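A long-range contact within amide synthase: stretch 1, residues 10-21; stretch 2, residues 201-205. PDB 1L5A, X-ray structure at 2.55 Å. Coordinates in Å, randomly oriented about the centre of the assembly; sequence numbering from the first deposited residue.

Stretch 1, residues 10-21: QRHLAYPHINLD
Stretch 2 201-205: YDPQL

Residues 10-14 close a helix that begins earlier in the chain, with Ala14 N bonded to Gln10 O at 2.8 Å and a weak bond from Tyr15 N to Arg11 O at 3.0 Å. Tyr15 is the first residue to leave helical geometry (phi/psi -152/68), and it opens a type I turn to Ile18, through Pro16 (-60/-43) and His17 (-67/5), closed by Ile18 N to Tyr15 O at 3.3 Å. The chain then runs extended through Ile18 (-145/138) and Asn19 (-85/91) before bending at Leu20 (-84/-36) and Asp21 (-120/67). In the second stretch, Tyr201 (-85/119) and Asp202 (-106/110) are extended, and Pro203 (-48/-39) and Gln204 (-71/-25) form a short 3-10 segment, with Leu205 N bonded to Asp202 O at 2.9 Å. The backbones stay well apart: the nearest CA atoms, those of Leu20 and Gln204, are 7.2 Å from each other. No hydrogen bond crosses the gap, so side-chain packing makes the contact, burying 335 Å² in total.

Pro203 and Gln204 provide most of the second stretch's surface, both pointing CA-to-CB toward the first. Tyr15 (chi1 -46°, m; chi2 79°) also points toward its partner and lays its ring end against the proline: Tyr15 CZ lies 3.5 Å from Pro203 CD, and Tyr15 OH 3.2 Å from the same Pro203 CD. The compact C-gamma-exo pyrrolidine offers carbon to both this ring and Leu20 (m, t). Leu20 CD1 and CD2 both lie 4.2 Å from Pro203 CB, and Leu20 CD2 also reaches Pro203 O at 4.0 Å and Gln204 CA at 4.1 Å.

Gln204 (chi1 70°, p; chi2 -173°, t; chi3 -57°) extends along the turn. Its NE2 sits at the Tyr15 ring edge, 3.5 Å from Tyr15 CD2, while Gln204 OE1 approaches His17 NE2 at 3.8 Å, a loose contact to a poorly ordered imidazole (chi1 59°, p). Gln204 CB touches Ile18 CD1 at 4.5 Å, the t, t isoleucine adding an aliphatic margin. Asp202 (t) OD1 accepts Gln204 N at 2.9 Å as modelled, though the place of that oxygen is less certain; Asp202 OD2 takes a weak bond from Gln204 NE2 at 3.3 Å.

Arg11 (m, t, p; chi4 80°) is anchored within stretch 1 by a salt bridge to Asp21 (m), Arg11 NE to Asp21 OD2 at 2.6 Å and Arg11 NH2 to Asp21 OD1 at 2.7 Å. Its long chain starts sideways, yet its end brings Arg11 NH1 to 4.0 Å from Pro203 CB.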

# COMPACT_ATOMS: atom_id res chain seq x y z
N GLN A 10 27.78 5.89 18.39
CA GLN A 10 28.43 5.24 19.51
C GLN A 10 29.88 4.89 19.16
O GLN A 10 30.80 5.21 19.94
CB GLN A 10 27.64 4.02 19.94
CG GLN A 10 26.49 4.38 20.86
CD GLN A 10 25.22 3.62 20.55
OE1 GLN A 10 24.13 4.03 20.98
NE2 GLN A 10 25.34 2.50 19.81
N ARG A 11 30.10 4.27 18.01
CA ARG A 11 31.47 3.95 17.60
C ARG A 11 32.35 5.21 17.75
O ARG A 11 33.51 5.14 18.18
CB ARG A 11 31.51 3.45 16.15
CG ARG A 11 31.26 1.96 16.00
CD ARG A 11 30.69 1.59 14.63
NE ARG A 11 31.65 1.68 13.52
CZ ARG A 11 32.57 0.76 13.24
NH1 ARG A 11 32.67 -0.33 13.98
NH2 ARG A 11 33.37 0.93 12.21
N HIS A 12 31.79 6.36 17.41
CA HIS A 12 32.53 7.61 17.50
C HIS A 12 32.84 7.99 18.94
O HIS A 12 33.89 8.56 19.24
CB HIS A 12 31.74 8.73 16.86
CG HIS A 12 32.39 10.07 16.98
ND1 HIS A 12 33.41 10.48 16.14
CD2 HIS A 12 32.19 11.09 17.85
CE1 HIS A 12 33.80 11.69 16.49
NE2 HIS A 12 33.08 12.08 17.52
N LEU A 13 31.91 7.72 19.85
CA LEU A 13 32.17 8.07 21.23
C LEU A 13 33.16 7.10 21.83
O LEU A 13 33.87 7.42 22.78
CB LEU A 13 30.87 8.07 22.04
CG LEU A 13 29.98 9.30 21.83
CD1 LEU A 13 28.85 9.27 22.85
CD2 LEU A 13 30.80 10.61 21.98
N ALA A 14 33.24 5.92 21.23
CA ALA A 14 34.13 4.87 21.71
C ALA A 14 35.55 4.96 21.16
O ALA A 14 36.47 4.38 21.73
CB ALA A 14 33.54 3.51 21.38
N TYR A 15 35.73 5.67 20.05
CA TYR A 15 37.06 5.81 19.46
C TYR A 15 37.06 7.14 18.73
O TYR A 15 37.12 7.17 17.49
CB TYR A 15 37.36 4.68 18.47
CG TYR A 15 37.01 3.29 18.95
CD1 TYR A 15 35.69 2.83 18.92
CD2 TYR A 15 37.99 2.44 19.46
CE1 TYR A 15 35.36 1.55 19.38
CE2 TYR A 15 37.67 1.16 19.93
CZ TYR A 15 36.35 0.72 19.89
OH TYR A 15 36.01 -0.52 20.38
N PRO A 16 36.98 8.25 19.48
CA PRO A 16 36.94 9.64 19.01
C PRO A 16 38.16 10.07 18.21
O PRO A 16 38.06 10.74 17.18
CB PRO A 16 36.83 10.43 20.30
CG PRO A 16 36.24 9.45 21.27
CD PRO A 16 36.99 8.21 20.95
N HIS A 17 39.33 9.68 18.70
CA HIS A 17 40.57 10.04 18.05
C HIS A 17 40.76 9.37 16.68
O HIS A 17 41.81 9.50 16.07
CB HIS A 17 41.74 9.68 18.96
CG HIS A 17 41.80 8.22 19.31
ND1 HIS A 17 40.74 7.56 19.89
CD2 HIS A 17 42.78 7.30 19.15
CE1 HIS A 17 41.07 6.29 20.07
NE2 HIS A 17 42.30 6.11 19.63
N ILE A 18 39.76 8.65 16.19
CA ILE A 18 39.92 8.02 14.88
C ILE A 18 38.67 7.95 14.02
O ILE A 18 37.57 7.66 14.50
CB ILE A 18 40.54 6.60 15.00
CG1 ILE A 18 40.81 6.05 13.60
CG2 ILE A 18 39.62 5.66 15.78
CD1 ILE A 18 41.67 4.81 13.56
N ASN A 19 38.85 8.24 12.73
CA ASN A 19 37.77 8.23 11.75
C ASN A 19 37.54 6.82 11.23
O ASN A 19 38.15 6.41 10.25
CB ASN A 19 38.10 9.17 10.59
N LEU A 20 36.65 6.09 11.88
CA LEU A 20 36.34 4.71 11.50
C LEU A 20 35.31 4.57 10.39
O LEU A 20 35.40 3.68 9.55
CB LEU A 20 35.83 3.95 12.71
CG LEU A 20 36.85 3.57 13.77
CD1 LEU A 20 36.16 3.26 15.08
CD2 LEU A 20 37.64 2.37 13.28
N ASP A 21 34.32 5.46 10.38
CA ASP A 21 33.26 5.36 9.39
C ASP A 21 33.11 6.55 8.48
O ASP A 21 32.11 7.26 8.52
CB ASP A 21 31.96 5.08 10.14
CG ASP A 21 32.06 3.85 11.03
OD1 ASP A 21 32.36 2.77 10.48
OD2 ASP A 21 31.87 3.97 12.25
N TYR A 201 36.78 -7.81 20.03
CA TYR A 201 37.04 -7.21 18.74
C TYR A 201 37.20 -5.71 18.84
O TYR A 201 36.30 -5.01 19.26
CB TYR A 201 35.92 -7.51 17.76
CG TYR A 201 36.24 -6.94 16.41
CD1 TYR A 201 37.38 -7.36 15.72
CD2 TYR A 201 35.43 -5.97 15.82
CE1 TYR A 201 37.72 -6.83 14.49
CE2 TYR A 201 35.76 -5.42 14.59
CZ TYR A 201 36.91 -5.86 13.93
OH TYR A 201 37.25 -5.33 12.71
N ASP A 202 38.37 -5.22 18.45
CA ASP A 202 38.65 -3.79 18.48
C ASP A 202 38.62 -3.30 17.03
O ASP A 202 39.52 -3.60 16.25
CB ASP A 202 40.01 -3.50 19.09
CG ASP A 202 40.28 -2.02 19.21
OD1 ASP A 202 39.81 -1.25 18.34
OD2 ASP A 202 40.97 -1.62 20.17
N PRO A 203 37.60 -2.51 16.67
CA PRO A 203 37.40 -1.96 15.34
C PRO A 203 38.63 -1.30 14.75
O PRO A 203 38.90 -1.45 13.56
CB PRO A 203 36.27 -0.95 15.54
CG PRO A 203 35.51 -1.53 16.69
CD PRO A 203 36.60 -1.97 17.61
N GLN A 204 39.39 -0.59 15.58
CA GLN A 204 40.58 0.10 15.09
C GLN A 204 41.74 -0.82 14.72
O GLN A 204 42.57 -0.46 13.89
CB GLN A 204 41.06 1.16 16.09
CG GLN A 204 41.66 0.64 17.36
CD GLN A 204 41.96 1.76 18.36
OE1 GLN A 204 42.71 2.71 18.06
NE2 GLN A 204 41.38 1.64 19.56
N LEU A 205 41.80 -2.01 15.30
CA LEU A 205 42.89 -2.90 14.94
C LEU A 205 42.65 -3.61 13.62
O LEU A 205 43.33 -4.58 13.31
CB LEU A 205 43.13 -3.92 16.04
CG LEU A 205 43.57 -3.24 17.32
CD1 LEU A 205 43.85 -4.30 18.39
CD2 LEU A 205 44.81 -2.41 17.03